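Local coordinates for protein fatty acid amide hydrolase (PDB 6KVR) that probably hydrolyses amides of monocarboxylic acids to the free acid and ammonium, as a member of the amidase signature family, at residues 452-455 with 459-462; 442-447 with 487-492. All coordinates share one frame; numbering follows the deposited sequence.

Contact 1 of 2, residues 452-455 with 459-462; sequences NDFM and KVDF
Met455, a selenomethionine, folds its side chain across Val460. Its CB starts 3.7 Å from Val460 O and 4.0 Å from Val460 CB. CG comes next and still faces Val460 CB, at 4.1 Å. CG stands anti to the carbonyl carbon (chi1 -58°), and the bend at chi3 (70°) then swings the methyl on to the next peptide. There CE lies 3.2 Å from Asp461 O, a close approach of a methyl to a carbonyl oxygen. SE, between CG and CE, packs on the ring of Phe492. The backbone here forms a Schellman motif that ends helix 434-457. Lys459, with positive phi, is its C-prime residue. Val460 N reaches back to Met455 O at 2.9 Å; it lies in the carbonyl plane, on a lone pair, but the N-H...O angle is bent to 134°. The reversal carries the chain into strand 462-466 and turns Val460 back towards the helix. Val460 CG2 meets the Phe454 ring obliquely, 4.0 Å from Phe454 CE2. Phe454 also stacks on Phe380, and both it and Val460 touch Ala345 of strand 343-346. Asp461 OD2 accepts a hydrogen bond from Thr343 N.

Contact 2 of 2, residues 442-447 with 487-492; sequences VTRDQL and WNILDF
The backbones come nearest at Arg444 and Ile489, with CA atoms 6.4 Å apart, and at Leu447 and Leu490, with CA atoms 6.8 Å apart. No hydrogen bond joins the two segments; side chains fill the gap. The aliphatic part of Arg444 lies against Ile489, with Arg444 CG 3.8 Å from Ile489 CG1 and 3.5 Å from Ile489 O. That oxygen is hydrogen-bonded by Arg448 NE. Ile489 extends its CG1 branch anti to the backbone N (chi1 -172°), and its CD1 touches Leu447 CD1 at 3.9 Å. Nearer the backbone, Leu490 CD2 packs against Leu447 CB at 3.9 Å and also touches Leu447 O. The Arg444 chain bends at chi3 (69°), and NE and NH2 both bond to Asp445 OD1, side-on and from one face of the carboxylate. NH2 also makes a salt bridge to Glu290 of the second subunit, which places the guanidinium at the subunit interface; NH1 bonds to Ser291 O of the same chain. Helix 482-490 ends in a Schellman motif with Asp491 as C-prime, and its last turn packs on helix 434-457. The side chain of Ile489 lies about 9 Å from Gly255, a predicted substrate-binding residue.

In the fold
From the N terminus, the chain enters helix 434-457 and passes 442-447 before 452-455, so one helix supplies the first half of both contacts. Contact 1 closes first, over a three-residue gap, where the helix turns into strand 462-466 of the large mixed sheet. The chain then goes on to helix 482-490, and contact 2 brings its end back to the earlier part of the long helix. Contact 1 is thus nested inside the loop closed by contact 2. Their centres are 15 Å apart, and Phe492 of contact 2 also packs on Asn452 of contact 1. Both contacts also touch the second subunit.

Contact 1 of 2, residues 452-455 with 459-462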
loop_
_atom_site.group_PDB
_atom_site.type_symbol
_atom_site.label_atom_id
_atom_site.label_comp_id
_atom_site.label_asym_id
_atom_site.label_seq_id
_atom_site.Cartn_x
_atom_site.Cartn_y
_atom_site.Cartn_z
ATOM N N ASN A 452 7.658 6.890 -13.210
ATOM C CA ASN A 452 6.438 6.422 -13.849
ATOM C C ASN A 452 6.053 7.358 -14.990
ATOM O O ASN A 452 5.679 6.899 -16.073
ATOM C CB ASN A 452 5.328 6.295 -12.801
ATOM C CG ASN A 452 3.993 5.835 -13.382
ATOM O OD1 ASN A 452 3.879 4.749 -13.962
ATOM N ND2 ASN A 452 2.962 6.652 -13.184
ATOM N N ASP A 453 6.213 8.671 -14.787
ATOM C CA ASP A 453 5.926 9.633 -15.845
ATOM C C ASP A 453 6.858 9.444 -17.032
ATOM O O ASP A 453 6.473 9.717 -18.174
ATOM C CB ASP A 453 6.085 11.058 -15.331
ATOM C CG ASP A 453 4.966 11.473 -14.394
ATOM O OD1 ASP A 453 3.928 10.775 -14.334
ATOM O OD2 ASP A 453 5.128 12.512 -13.719
ATOM N N PHE A 454 8.101 9.024 -16.777
ATOM C CA PHE A 454 9.033 8.772 -17.868
ATOM C C PHE A 454 8.533 7.646 -18.761
ATOM O O PHE A 454 8.488 7.790 -19.987
ATOM C CB PHE A 454 10.423 8.436 -17.326
ATOM C CG PHE A 454 11.325 7.780 -18.349
ATOM C CD1 PHE A 454 11.882 8.522 -19.384
ATOM C CD2 PHE A 454 11.599 6.430 -18.284
ATOM C CE1 PHE A 454 12.708 7.932 -20.332
ATOM C CE2 PHE A 454 12.435 5.825 -19.226
ATOM C CZ PHE A 454 12.991 6.584 -20.255
HETATM N N MSE A 455 8.148 6.518 -18.166
HETATM C CA MSE A 455 7.677 5.390 -18.951
HETATM C C MSE A 455 6.280 5.568 -19.569
HETATM O O MSE A 455 6.012 5.013 -20.635
HETATM C CB MSE A 455 7.701 4.104 -18.116
HETATM C CG MSE A 455 9.087 3.764 -17.556
HETATM SE SE MSE A 455 9.078 2.245 -16.359
HETATM C CE MSE A 455 8.719 0.869 -17.698
ATOM N N LYS A 459 6.056 6.142 -23.657
ATOM C CA LYS A 459 5.561 4.826 -24.063
ATOM C C LYS A 459 6.636 3.748 -23.934
ATOM O O LYS A 459 6.766 2.855 -24.780
ATOM C CB LYS A 459 4.976 4.892 -25.476
ATOM C CG LYS A 459 3.819 5.903 -25.571
ATOM C CD LYS A 459 3.016 5.783 -26.867
ATOM C CE LYS A 459 1.610 6.365 -26.689
ATOM N NZ LYS A 459 1.619 7.647 -25.910
ATOM N N VAL A 460 7.403 3.825 -22.844
ATOM C CA VAL A 460 8.413 2.820 -22.519
ATOM C C VAL A 460 7.737 1.624 -21.859
ATOM O O VAL A 460 6.963 1.784 -20.908
ATOM C CB VAL A 460 9.486 3.409 -21.587
ATOM C CG1 VAL A 460 10.549 2.348 -21.260
ATOM C CG2 VAL A 460 10.113 4.647 -22.203
ATOM N N ASP A 461 8.045 0.420 -22.338
ATOM C CA ASP A 461 7.529 -0.788 -21.697
ATOM C C ASP A 461 8.402 -1.263 -20.532
ATOM O O ASP A 461 7.869 -1.638 -19.483
ATOM C CB ASP A 461 7.401 -1.929 -22.715
ATOM C CG ASP A 461 6.421 -1.620 -23.835
ATOM O OD1 ASP A 461 5.207 -1.571 -23.564
ATOM O OD2 ASP A 461 6.860 -1.444 -24.996
ATOM N N PHE A 462 9.727 -1.288 -20.693
ATOM C CA PHE A 462 10.610 -1.853 -19.670
ATOM C C PHE A 462 11.928 -1.105 -19.611
ATOM O O PHE A 462 12.337 -0.438 -20.563
ATOM C CB PHE A 462 10.897 -3.337 -19.911
ATOM C CG PHE A 462 9.659 -4.157 -20.093
ATOM C CD1 PHE A 462 8.890 -4.529 -18.996
ATOM C CD2 PHE A 462 9.241 -4.532 -21.360
ATOM C CE1 PHE A 462 7.727 -5.276 -19.160
ATOM C CE2 PHE A 462 8.074 -5.277 -21.530
ATOM C CZ PHE A 462 7.317 -5.650 -20.424
#

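Contact 2 of 2, residues 442-447 with 487-492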
loop_
_atom_site.group_PDB
_atom_site.type_symbol
_atom_site.label_atom_id
_atom_site.label_comp_id
_atom_site.label_asym_id
_atom_site.label_seq_id
_atom_site.Cartn_x
_atom_site.Cartn_y
_atom_site.Cartn_z
ATOM N N VAL A 442 8.046 11.508 1.281
ATOM C CA VAL A 442 7.714 12.485 0.242
ATOM C C VAL A 442 8.692 12.367 -0.919
ATOM O O VAL A 442 8.291 12.321 -2.087
ATOM C CB VAL A 442 7.698 13.916 0.822
ATOM C CG1 VAL A 442 7.692 14.959 -0.306
ATOM C CG2 VAL A 442 6.483 14.130 1.739
ATOM N N THR A 443 9.991 12.313 -0.608
ATOM C CA THR A 443 11.014 12.101 -1.633
ATOM C C THR A 443 10.745 10.833 -2.443
ATOM O O THR A 443 10.851 10.835 -3.675
ATOM C CB THR A 443 12.389 12.014 -0.972
ATOM O OG1 THR A 443 12.670 13.242 -0.295
ATOM C CG2 THR A 443 13.444 11.741 -2.001
ATOM N N ARG A 444 10.416 9.734 -1.758
ATOM C CA ARG A 444 10.114 8.475 -2.438
ATOM C C ARG A 444 8.963 8.641 -3.421
ATOM O O ARG A 444 9.007 8.127 -4.546
ATOM C CB ARG A 444 9.768 7.401 -1.405
ATOM C CG ARG A 444 9.301 6.084 -1.990
ATOM C CD ARG A 444 8.568 5.273 -0.934
ATOM N NE ARG A 444 7.299 5.905 -0.604
ATOM C CZ ARG A 444 6.529 5.598 0.434
ATOM N NH1 ARG A 444 6.852 4.633 1.280
ATOM N NH2 ARG A 444 5.400 6.277 0.623
ATOM N N ASP A 445 7.911 9.330 -3.006
ATOM C CA ASP A 445 6.764 9.482 -3.886
ATOM C C ASP A 445 7.115 10.340 -5.095
ATOM O O ASP A 445 6.657 10.061 -6.211
ATOM C CB ASP A 445 5.590 10.060 -3.103
ATOM C CG ASP A 445 5.008 9.050 -2.117
ATOM O OD1 ASP A 445 5.390 7.847 -2.190
ATOM O OD2 ASP A 445 4.151 9.450 -1.291
ATOM N N GLN A 446 7.950 11.372 -4.900
ATOM C CA GLN A 446 8.373 12.199 -6.030
ATOM C C GLN A 446 9.206 11.400 -7.024
ATOM O O GLN A 446 9.049 11.560 -8.242
ATOM C CB GLN A 446 9.151 13.417 -5.537
ATOM C CG GLN A 446 8.258 14.483 -4.951
ATOM C CD GLN A 446 9.038 15.501 -4.144
ATOM O OE1 GLN A 446 10.194 15.275 -3.802
ATOM N NE2 GLN A 446 8.415 16.642 -3.858
ATOM N N LEU A 447 10.101 10.547 -6.525
ATOM C CA LEU A 447 10.906 9.706 -7.404
ATOM C C LEU A 447 10.037 8.732 -8.181
ATOM O O LEU A 447 10.230 8.538 -9.385
ATOM C CB LEU A 447 11.944 8.937 -6.588
ATOM C CG LEU A 447 13.024 9.813 -5.964
ATOM C CD1 LEU A 447 13.699 9.036 -4.857
ATOM C CD2 LEU A 447 14.031 10.262 -7.024
ATOM N N TRP A 487 15.250 -0.023 -7.542
ATOM C CA TRP A 487 13.919 -0.568 -7.772
ATOM C C TRP A 487 13.189 -0.931 -6.477
ATOM O O TRP A 487 11.973 -1.178 -6.518
ATOM C CB TRP A 487 14.018 -1.773 -8.725
ATOM C CG TRP A 487 14.865 -1.382 -9.903
ATOM C CD1 TRP A 487 16.108 -1.841 -10.202
ATOM C CD2 TRP A 487 14.554 -0.385 -10.905
ATOM N NE1 TRP A 487 16.582 -1.220 -11.335
ATOM C CE2 TRP A 487 15.651 -0.318 -11.782
ATOM C CE3 TRP A 487 13.451 0.444 -11.144
ATOM C CZ2 TRP A 487 15.684 0.548 -12.883
ATOM C CZ3 TRP A 487 13.482 1.304 -12.251
ATOM C CH2 TRP A 487 14.595 1.353 -13.096
ATOM N N ASN A 488 13.879 -0.933 -5.329
ATOM C CA ASN A 488 13.157 -1.078 -4.068
ATOM C C ASN A 488 12.493 0.227 -3.654
ATOM O O ASN A 488 11.344 0.221 -3.198
ATOM C CB ASN A 488 14.090 -1.551 -2.959
ATOM C CG ASN A 488 14.617 -2.949 -3.211
ATOM O OD1 ASN A 488 15.766 -3.121 -3.600
ATOM N ND2 ASN A 488 13.768 -3.949 -3.020
ATOM N N ILE A 489 13.189 1.356 -3.803
ATOM C CA ILE A 489 12.556 2.604 -3.394
ATOM C C ILE A 489 11.476 2.998 -4.400
ATOM O O ILE A 489 10.437 3.527 -4.012
ATOM C CB ILE A 489 13.601 3.726 -3.162
ATOM C CG1 ILE A 489 12.921 4.952 -2.561
ATOM C CG2 ILE A 489 14.321 4.124 -4.454
ATOM C CD1 ILE A 489 13.879 6.115 -2.252
ATOM N N LEU A 490 11.671 2.710 -5.692
ATOM C CA LEU A 490 10.599 2.949 -6.663
ATOM C C LEU A 490 9.490 1.907 -6.574
ATOM O O LEU A 490 8.365 2.186 -7.006
ATOM C CB LEU A 490 11.154 2.968 -8.092
ATOM C CG LEU A 490 12.220 4.025 -8.427
ATOM C CD1 LEU A 490 12.800 3.834 -9.841
ATOM C CD2 LEU A 490 11.680 5.439 -8.257
ATOM N N ASP A 491 9.780 0.724 -6.018
ATOM C CA ASP A 491 8.841 -0.405 -5.974
ATOM C C ASP A 491 8.336 -0.790 -7.371
ATOM O O ASP A 491 7.134 -0.971 -7.592
ATOM C CB ASP A 491 7.658 -0.136 -5.046
ATOM C CG ASP A 491 6.841 -1.406 -4.752
ATOM O OD1 ASP A 491 5.664 -1.288 -4.314
ATOM O OD2 ASP A 491 7.350 -2.533 -4.985
ATOM N N PHE A 492 9.264 -0.940 -8.313
ATOM C CA PHE A 492 8.888 -1.438 -9.637
ATOM C C PHE A 492 9.125 -2.943 -9.707
ATOM O O PHE A 492 10.159 -3.428 -9.231
ATOM C CB PHE A 492 9.706 -0.762 -10.752
ATOM C CG PHE A 492 9.283 0.668 -11.082
ATOM C CD1 PHE A 492 8.467 1.397 -10.236
ATOM C CD2 PHE A 492 9.713 1.270 -12.264
ATOM C CE1 PHE A 492 8.086 2.707 -10.540
ATOM C CE2 PHE A 492 9.329 2.575 -12.588
ATOM C CZ PHE A 492 8.511 3.297 -11.715
#